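Local coordinates for ferrous iron transport protein B (Escherichia coli, PDB 3I8S), which takes up ferrous iron across the inner membrane in a GTP-driven system, this chain being its cytosolic GTP-binding domain, which probably couples nucleotide binding to channel opening, at residues A[7-12]-A[89-94]; A[26-31]-A[39-44]; A[115-120]-A[141-146]. One frame throughout, in Å; residues are numbered along the deposited sequence. Where two conformers were deposited one is given.

In the fold
From the N terminus, strand 4-10 enters the middle of the GTPase sheet and runs into the nucleotide-binding loop. After helix 16-24 the chain turns back on itself in the hairpin of interaction 2, a short closure between 26-31 and 39-44 at one edge of the sheet. That hairpin is nested inside the much longer loop closed by interaction 1, where 89-94 comes to lie beside 7-12. Interaction 3 follows in series, joining 115-120 to 141-146 at the other edge. Strands 88-94 and 115-120 are neighbours, so interactions 1 and 3 touch through Asn91, whereas interaction 2 stands about 8 Å from interaction 1 at the nearest atoms.

Interaction 1. Residues A[7-12]-A[89-94]; sequences GLIGNP and LINVVD
Gly7 to Ile9 run parallel to Leu89 to Val92, the axes of 7-10 and 89-94 passing 4.7 Å apart at closest approach and turned by 24°. Three backbone bonds join them: Ile90 N gives to Gly7 O at 2.8 Å, Ile9 N to Ile90 O and Val92 N to Ile9 O. On the face that carries Leu8, Ile90 and Val92, the leucine does the reaching. Its CG stands anti to the backbone N (chi1 -171°), and CD1 comes across to the neighbouring strand, meeting Val92 CG2 at a tight 3.5 Å and Ile90 CB at 3.8 Å. Helix 16-24 packs on this face, with Lys16 and Phe20 touching Leu8 and Lys16 and Leu19 touching Val92. This is the centre of a P-loop GTPase sheet: the first strand leads into a GTP-binding loop that includes Gly10, Asn11 and Pro12, empty of nucleotide in this form. Past Val92 the strands part, and a water takes over, accepting from Asn11 N at 2.8 Å and lying close to Val92 O. On the other face Leu89 CD2 rests over the backbone of Gly7, 3.7 Å from its CA, where a side chain on Gly7 would clash. Ile9 CG2 lies 3.7 Å from Ile90 O, and Leu108 of helix 98-111 packs against both Ile9 and Leu89.

Interaction 2. Residues A[26-31]-A[39-44]; sequences SRQRVG and ERKEGQ
Arg29 and Glu42 face each other as a hydrogen-bonded antiparallel pair, and their side chains lie alongside, pointing the same way. Arg29 NH2 makes a salt bridge to Glu42 OE2 at 2.9 Å, meeting the oxygen from above the carboxylate plane, with the two flat groups turned 66° apart. The other oxygen, OE1, takes Arg40 NH2 at 3.0 Å, nearly along its C-O axis and in the plane of that guanidinium. One carboxylate thus sits between two arginines, and a glutamine in its place would remove the negative charge and is likely to leave the two arginines without the carboxylate that balances them. Arg40 also makes a cation-pi contact with Trp33. Backbone bonds pair Arg29 with Glu42 and Gly31 with Arg40 in both directions, forming a beta hairpin at the edge of the GTPase sheet; Glu39, at the start of its second strand, belongs to a predicted GTP-binding segment. At the other end Gln44 N gives to Arg27 O at 3.0 Å, while Arg27, bent at chi3 (-59°), folds its NE back to Gln44 O at 2.9 Å, from above the carbonyl plane. On the face of Val30 and Lys41 the contact is largely apolar: Val30 CG2 runs beside the lysine, 3.7 Å from its CG, and the side chains of Val30 and Glu39 cross with CG1 against CG. On this same face a water donates to Gln28 OE1 at 2.6 Å and accepts from Lys41 NZ, while Gln28 NE2 is held by Asn21.

Interaction 3. Residues A[115-120]-A[141-146]; sequences CIVALN and LGCPVI
Val117 lies at the apolar centre, its CG2 meeting two side chains: Leu141 CD1, from the end of helix 134-141, at 4.0 Å and Cys143 SG, just past it, at 3.8 Å. The leucine crosses the valine at about a right angle. The sulfur owes its place to chi1 of 72°, which sets it between the backbone N and the carbonyl carbon of Cys143. Alongside, Val145 CG2 packs on Val117 CB at 4.1 Å, and Val145 CG1 reaches Leu119 CB. Leu106 and Leu109 of helix 98-111 close over Leu141 on this face. The opposite face carries Ile116 and Ile146, whose CG2 and CG1 respectively meet at 3.8 Å; helix 154-164 covers both. Between the two faces strand 115-120 runs parallel to the edge strand that begins at Val145, an outer pair of the GTPase sheet. Three backbone bonds join them. Ile146 N gives to Val117 O at 2.8 Å and almost straight (172°), Val117 N reaches Pro144 O at 2.9 Å, and Leu119 N bonds Ile146 O at 2.9 Å. Before the bonded stretch, Cys115 O meets only carbon, Cys143 CB and Pro144 CD, from 141-146; the proline ring has no N-H to offer it. Beyond Leu119 comes Asn120, a GTP-binding residue whose ND2 bonds weakly to Ser14 O. The side-chain contacts across this pair are thus apolar, and its hydrogen bonds run between backbone atoms, which set the strand that ends in Asn120 against its neighbour.

Interaction 1. Residues A[7-12]-A[89-94]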
loop_
_atom_site.group_PDB
_atom_site.type_symbol
_atom_site.label_atom_id
_atom_site.label_comp_id
_atom_site.label_asym_id
_atom_site.label_seq_id
_atom_site.Cartn_x
_atom_site.Cartn_y
_atom_site.Cartn_z
ATOM N N GLY A 7 -6.404 8.429 1.649
ATOM C CA GLY A 7 -6.943 7.193 1.093
ATOM C C GLY A 7 -6.910 6.118 2.174
ATOM O O GLY A 7 -5.836 5.907 2.794
ATOM N N LEU A 8 -8.033 5.446 2.393
ATOM C CA LEU A 8 -8.081 4.298 3.313
ATOM C C LEU A 8 -8.061 2.972 2.539
ATOM O O LEU A 8 -8.879 2.692 1.654
ATOM C CB LEU A 8 -9.277 4.436 4.216
ATOM C CG LEU A 8 -9.391 3.464 5.366
ATOM C CD1 LEU A 8 -8.298 3.773 6.435
ATOM C CD2 LEU A 8 -10.855 3.467 5.878
ATOM N N ILE A 9 -7.038 2.169 2.809
ATOM C CA ILE A 9 -6.787 1.018 1.966
ATOM C C ILE A 9 -6.350 -0.159 2.826
ATOM O O ILE A 9 -5.584 0.014 3.791
ATOM C CB ILE A 9 -5.683 1.282 0.912
ATOM C CG1 ILE A 9 -5.739 0.128 -0.144
ATOM C CG2 ILE A 9 -4.350 1.585 1.626
ATOM C CD1 ILE A 9 -4.984 0.350 -1.453
ATOM N N GLY A 10 -6.854 -1.324 2.460
ATOM C CA GLY A 10 -6.490 -2.546 3.110
ATOM C C GLY A 10 -7.071 -3.736 2.413
ATOM O O GLY A 10 -7.806 -3.609 1.445
ATOM N N ASN A 11 -6.802 -4.908 2.965
ATOM C CA ASN A 11 -7.333 -6.130 2.440
ATOM C C ASN A 11 -8.844 -6.226 2.775
ATOM O O ASN A 11 -9.341 -5.516 3.637
ATOM C CB ASN A 11 -6.623 -7.347 3.050
ATOM C CG ASN A 11 -5.190 -7.586 2.459
ATOM O OD1 ASN A 11 -4.392 -6.669 2.214
ATOM N ND2 ASN A 11 -4.902 -8.810 2.249
ATOM N N PRO A 12 -9.543 -7.135 2.103
ATOM C CA PRO A 12 -10.957 -7.386 2.439
ATOM C C PRO A 12 -11.102 -7.790 3.880
ATOM O O PRO A 12 -10.260 -8.529 4.390
ATOM C CB PRO A 12 -11.333 -8.518 1.514
ATOM C CG PRO A 12 -10.454 -8.349 0.359
ATOM C CD PRO A 12 -9.117 -7.959 0.966
ATOM N N LEU A 89 -1.916 7.969 2.827
ATOM C CA LEU A 89 -2.749 6.779 2.900
ATOM C C LEU A 89 -2.697 6.242 4.321
ATOM O O LEU A 89 -1.654 6.335 4.995
ATOM C CB LEU A 89 -2.201 5.696 1.990
ATOM C CG LEU A 89 -2.082 6.008 0.539
ATOM C CD1 LEU A 89 -1.444 4.762 -0.117
ATOM C CD2 LEU A 89 -3.474 6.330 0.033
ATOM N N ILE A 90 -3.822 5.722 4.798
ATOM C CA ILE A 90 -3.858 4.928 6.026
ATOM C C ILE A 90 -4.113 3.536 5.547
ATOM O O ILE A 90 -5.143 3.247 4.892
ATOM C CB ILE A 90 -4.946 5.370 7.045
ATOM C CG1 ILE A 90 -4.600 6.782 7.539
ATOM C CG2 ILE A 90 -5.026 4.355 8.232
ATOM C CD1 ILE A 90 -5.693 7.403 8.316
ATOM N N ASN A 91 -3.148 2.682 5.833
ATOM C CA ASN A 91 -3.187 1.293 5.441
ATOM C C ASN A 91 -3.595 0.447 6.613
ATOM O O ASN A 91 -2.828 0.309 7.553
ATOM C CB ASN A 91 -1.827 0.883 4.887
ATOM C CG ASN A 91 -1.730 -0.610 4.529
ATOM O OD1 ASN A 91 -2.713 -1.299 4.144
ATOM N ND2 ASN A 91 -0.513 -1.099 4.621
ATOM N N VAL A 92 -4.813 -0.061 6.562
ATOM C CA VAL A 92 -5.381 -0.898 7.653
ATOM C C VAL A 92 -4.888 -2.315 7.506
ATOM O O VAL A 92 -5.135 -2.948 6.481
ATOM C CB VAL A 92 -6.893 -0.807 7.702
ATOM C CG1 VAL A 92 -7.376 -1.550 8.920
ATOM C CG2 VAL A 92 -7.320 0.676 7.727
ATOM N N VAL A 93 -4.137 -2.790 8.497
ATOM C CA VAL A 93 -3.455 -4.073 8.435
ATOM C C VAL A 93 -3.945 -4.966 9.541
ATOM O O VAL A 93 -3.925 -4.604 10.697
ATOM C CB VAL A 93 -1.900 -3.898 8.525
ATOM C CG1 VAL A 93 -1.172 -5.281 8.775
ATOM C CG2 VAL A 93 -1.403 -3.155 7.270
ATOM N N ASP A 94 -4.466 -6.122 9.162
ATOM C CA ASP A 94 -4.927 -7.178 10.078
ATOM C C ASP A 94 -3.742 -7.888 10.788
ATOM O O ASP A 94 -3.086 -8.710 10.180
ATOM C CB ASP A 94 -5.787 -8.174 9.277
ATOM C CG ASP A 94 -6.288 -9.370 10.091
ATOM O OD1 ASP A 94 -6.062 -9.438 11.330
ATOM O OD2 ASP A 94 -6.963 -10.295 9.509
HETATM O O HOH W 1 -4.842 -4.948 4.956
#

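Interaction 2. Residues A[26-31]-A[39-44]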
loop_
_atom_site.group_PDB
_atom_site.type_symbol
_atom_site.label_atom_id
_atom_site.label_comp_id
_atom_site.label_asym_id
_atom_site.label_seq_id
_atom_site.Cartn_x
_atom_site.Cartn_y
_atom_site.Cartn_z
ATOM N N SER A 26 -21.529 10.158 10.908
ATOM C CA SER A 26 -22.646 10.474 10.011
ATOM C C SER A 26 -22.182 11.303 8.806
ATOM O O SER A 26 -22.952 11.482 7.861
ATOM C CB SER A 26 -23.748 11.235 10.772
ATOM O OG SER A 26 -23.291 12.523 11.181
ATOM N N ARG A 27 -20.934 11.789 8.850
ATOM C CA ARG A 27 -20.387 12.705 7.838
ATOM C C ARG A 27 -19.808 11.911 6.673
ATOM O O ARG A 27 -18.612 11.862 6.466
ATOM C CB ARG A 27 -19.305 13.588 8.451
ATOM C CG ARG A 27 -19.767 14.324 9.717
ATOM C CD ARG A 27 -18.598 15.027 10.378
ATOM N NE ARG A 27 -17.492 14.150 10.771
ATOM C CZ ARG A 27 -17.510 13.328 11.811
ATOM N NH1 ARG A 27 -18.589 13.205 12.584
ATOM N NH2 ARG A 27 -16.442 12.616 12.087
ATOM N N GLN A 28 -20.665 11.245 5.932
ATOM C CA GLN A 28 -20.204 10.444 4.824
ATOM C C GLN A 28 -21.149 10.565 3.651
ATOM O O GLN A 28 -22.339 10.832 3.817
ATOM C CB GLN A 28 -20.005 8.945 5.159
ATOM C CG GLN A 28 -20.525 8.387 6.439
ATOM C CD GLN A 28 -20.216 6.881 6.575
ATOM O OE1 GLN A 28 -20.577 6.085 5.699
ATOM N NE2 GLN A 28 -19.548 6.496 7.646
ATOM N N ARG A 29 -20.613 10.355 2.460
ATOM C CA ARG A 29 -21.427 10.280 1.268
ATOM C C ARG A 29 -21.104 9.037 0.458
ATOM O O ARG A 29 -20.008 8.507 0.540
ATOM C CB ARG A 29 -21.218 11.528 0.424
ATOM C CG ARG A 29 -19.861 11.659 -0.185
ATOM C CD ARG A 29 -19.811 12.829 -1.145
ATOM N NE ARG A 29 -18.483 13.431 -1.153
ATOM C CZ ARG A 29 -18.182 14.621 -1.670
ATOM N NH1 ARG A 29 -19.110 15.379 -2.244
ATOM N NH2 ARG A 29 -16.928 15.065 -1.606
ATOM N N VAL A 30 -22.067 8.583 -0.335
ATOM C CA VAL A 30 -21.830 7.454 -1.200
ATOM C C VAL A 30 -22.214 7.804 -2.645
ATOM O O VAL A 30 -23.245 8.459 -2.918
ATOM C CB VAL A 30 -22.607 6.199 -0.709
ATOM C CG1 VAL A 30 -22.316 5.013 -1.586
ATOM C CG2 VAL A 30 -22.242 5.852 0.745
ATOM N N GLY A 31 -21.382 7.358 -3.575
ATOM C CA GLY A 31 -21.722 7.413 -4.987
ATOM C C GLY A 31 -21.077 6.190 -5.587
ATOM O O GLY A 31 -20.932 5.186 -4.913
ATOM N N GLU A 39 -19.333 1.000 -5.571
ATOM C CA GLU A 39 -19.585 2.109 -4.628
ATOM C C GLU A 39 -18.311 2.834 -4.214
ATOM O O GLU A 39 -17.269 2.210 -3.930
ATOM C CB GLU A 39 -20.295 1.577 -3.385
ATOM C CG GLU A 39 -20.369 2.522 -2.198
ATOM C CD GLU A 39 -20.505 1.775 -0.882
ATOM O OE1 GLU A 39 -21.658 1.680 -0.413
ATOM O OE2 GLU A 39 -19.475 1.248 -0.352
ATOM N N ARG A 40 -18.413 4.173 -4.151
ATOM C CA ARG A 40 -17.356 5.042 -3.671
ATOM C C ARG A 40 -17.893 5.765 -2.441
ATOM O O ARG A 40 -18.918 6.447 -2.550
ATOM C CB ARG A 40 -16.936 6.036 -4.753
ATOM C CG ARG A 40 -16.018 7.118 -4.243
ATOM C CD ARG A 40 -15.379 7.994 -5.337
ATOM N NE ARG A 40 -14.540 9.047 -4.705
ATOM C CZ ARG A 40 -13.510 9.669 -5.283
ATOM N NH1 ARG A 40 -13.167 9.419 -6.545
ATOM N NH2 ARG A 40 -12.836 10.577 -4.615
ATOM N N LYS A 41 -17.299 5.502 -1.286
ATOM C CA LYS A 41 -17.696 6.142 -0.030
ATOM C C LYS A 41 -16.590 7.088 0.376
ATOM O O LYS A 41 -15.423 6.742 0.250
ATOM C CB LYS A 41 -17.801 5.099 1.116
ATOM C CG LYS A 41 -19.022 4.137 1.158
ATOM C CD LYS A 41 -19.339 3.809 2.687
ATOM C CE LYS A 41 -19.744 2.347 2.999
ATOM N NZ LYS A 41 -21.159 2.205 3.417
ATOM N N GLU A 42 -16.950 8.260 0.875
ATOM C CA GLU A 42 -15.988 9.143 1.491
ATOM C C GLU A 42 -16.653 9.918 2.592
ATOM O O GLU A 42 -17.878 9.928 2.690
ATOM C CB GLU A 42 -15.271 10.009 0.459
ATOM C CG GLU A 42 -16.023 10.983 -0.276
ATOM C CD GLU A 42 -15.080 11.726 -1.252
ATOM O OE1 GLU A 42 -14.405 11.060 -2.093
ATOM O OE2 GLU A 42 -15.043 12.960 -1.176
ATOM N N GLY A 43 -15.848 10.467 3.481
ATOM C CA GLY A 43 -16.359 11.148 4.644
ATOM C C GLY A 43 -15.389 12.150 5.172
ATOM O O GLY A 43 -14.295 12.327 4.629
ATOM N N GLN A 44 -15.788 12.833 6.223
ATOM C CA GLN A 44 -14.976 13.896 6.784
ATOM C C GLN A 44 -14.724 13.662 8.244
ATOM O O GLN A 44 -15.560 13.104 8.948
ATOM C CB GLN A 44 -15.655 15.264 6.626
ATOM C CG GLN A 44 -16.051 15.592 5.222
ATOM C CD GLN A 44 -15.192 16.643 4.599
ATOM O OE1 GLN A 44 -15.181 17.796 5.052
ATOM N NE2 GLN A 44 -14.507 16.285 3.515
HETATM O O HOH W 2 -20.521 3.444 5.865
#

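Interaction 3. Residues A[115-120]-A[141-146]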
loop_
_atom_site.group_PDB
_atom_site.type_symbol
_atom_site.label_atom_id
_atom_site.label_comp_id
_atom_site.label_asym_id
_atom_site.label_seq_id
_atom_site.Cartn_x
_atom_site.Cartn_y
_atom_site.Cartn_z
ATOM N N CYS A 115 2.515 6.976 4.072
ATOM C CA CYS A 115 1.618 5.980 4.673
ATOM C C CYS A 115 1.686 6.040 6.187
ATOM O O CYS A 115 2.720 6.420 6.775
ATOM C CB CYS A 115 2.022 4.557 4.245
ATOM S SG CYS A 115 1.649 4.102 2.549
ATOM N N ILE A 116 0.557 5.716 6.808
ATOM C CA ILE A 116 0.491 5.358 8.191
ATOM C C ILE A 116 -0.140 3.972 8.222
ATOM O O ILE A 116 -1.214 3.776 7.636
ATOM C CB ILE A 116 -0.413 6.326 8.979
ATOM C CG1 ILE A 116 0.222 7.739 9.014
ATOM C CG2 ILE A 116 -0.609 5.776 10.411
ATOM C CD1 ILE A 116 -0.767 8.796 9.356
ATOM N N VAL A 117 0.510 3.001 8.869
ATOM C CA VAL A 117 -0.155 1.694 9.084
ATOM C C VAL A 117 -1.010 1.745 10.322
ATOM O O VAL A 117 -0.524 2.092 11.439
ATOM C CB VAL A 117 0.842 0.509 9.160
ATOM C CG1 VAL A 117 0.203 -0.754 9.679
ATOM C CG2 VAL A 117 1.528 0.330 7.828
ATOM N N ALA A 118 -2.266 1.359 10.165
ATOM C CA ALA A 118 -3.132 1.162 11.326
ATOM C C ALA A 118 -3.288 -0.341 11.548
ATOM O O ALA A 118 -3.967 -1.022 10.769
ATOM C CB ALA A 118 -4.467 1.817 11.139
ATOM N N LEU A 119 -2.705 -0.806 12.647
ATOM C CA LEU A 119 -2.686 -2.213 12.995
ATOM C C LEU A 119 -3.905 -2.569 13.819
ATOM O O LEU A 119 -4.084 -2.125 14.988
ATOM C CB LEU A 119 -1.357 -2.578 13.674
ATOM C CG LEU A 119 -0.962 -4.045 13.798
ATOM C CD1 LEU A 119 -0.684 -4.734 12.456
ATOM C CD2 LEU A 119 0.285 -4.199 14.704
ATOM N N ASN A 120 -4.732 -3.407 13.185
ATOM C CA ASN A 120 -6.017 -3.843 13.683
ATOM C C ASN A 120 -6.074 -5.324 14.102
ATOM O O ASN A 120 -5.143 -6.080 13.881
ATOM C CB ASN A 120 -7.029 -3.651 12.520
ATOM C CG ASN A 120 -8.241 -2.951 12.936
ATOM O OD1 ASN A 120 -8.495 -2.754 14.131
ATOM N ND2 ASN A 120 -9.026 -2.542 11.963
ATOM N N LEU A 141 9.477 -1.045 7.779
ATOM C CA LEU A 141 8.588 -0.424 6.802
ATOM C C LEU A 141 8.986 0.990 6.442
ATOM O O LEU A 141 8.756 1.413 5.313
ATOM C CB LEU A 141 7.159 -0.413 7.326
ATOM C CG LEU A 141 6.568 -1.800 7.573
ATOM C CD1 LEU A 141 5.075 -1.604 7.996
ATOM C CD2 LEU A 141 6.723 -2.720 6.358
ATOM N N GLY A 142 9.573 1.718 7.393
ATOM C CA GLY A 142 9.869 3.110 7.233
ATOM C C GLY A 142 8.675 4.029 7.352
ATOM O O GLY A 142 8.683 5.144 6.831
ATOM N N CYS A 143 7.621 3.557 8.005
ATOM C CA CYS A 143 6.455 4.366 8.252
ATOM C C CYS A 143 5.880 4.045 9.633
ATOM O O CYS A 143 6.173 2.974 10.207
ATOM C CB CYS A 143 5.408 4.177 7.144
ATOM S SG CYS A 143 4.568 2.583 7.166
ATOM N N PRO A 144 5.096 4.999 10.207
ATOM C CA PRO A 144 4.445 4.783 11.484
ATOM C C PRO A 144 3.540 3.551 11.496
ATOM O O PRO A 144 2.860 3.230 10.504
ATOM C CB PRO A 144 3.589 6.039 11.657
ATOM C CG PRO A 144 4.168 7.064 10.731
ATOM C CD PRO A 144 4.789 6.330 9.642
ATOM N N VAL A 145 3.534 2.862 12.611
ATOM C CA VAL A 145 2.647 1.720 12.815
ATOM C C VAL A 145 1.903 2.015 14.102
ATOM O O VAL A 145 2.529 2.120 15.186
ATOM C CB VAL A 145 3.410 0.367 12.903
ATOM C CG1 VAL A 145 2.462 -0.799 13.318
ATOM C CG2 VAL A 145 4.127 0.051 11.544
ATOM N N ILE A 146 0.595 2.224 13.973
ATOM C CA ILE A 146 -0.240 2.634 15.081
ATOM C C ILE A 146 -1.166 1.479 15.463
ATOM O O ILE A 146 -2.014 1.066 14.684
ATOM C CB ILE A 146 -1.113 3.893 14.713
ATOM C CG1 ILE A 146 -0.246 5.021 14.168
ATOM C CG2 ILE A 146 -1.957 4.314 15.877
ATOM C CD1 ILE A 146 0.861 5.426 14.975
#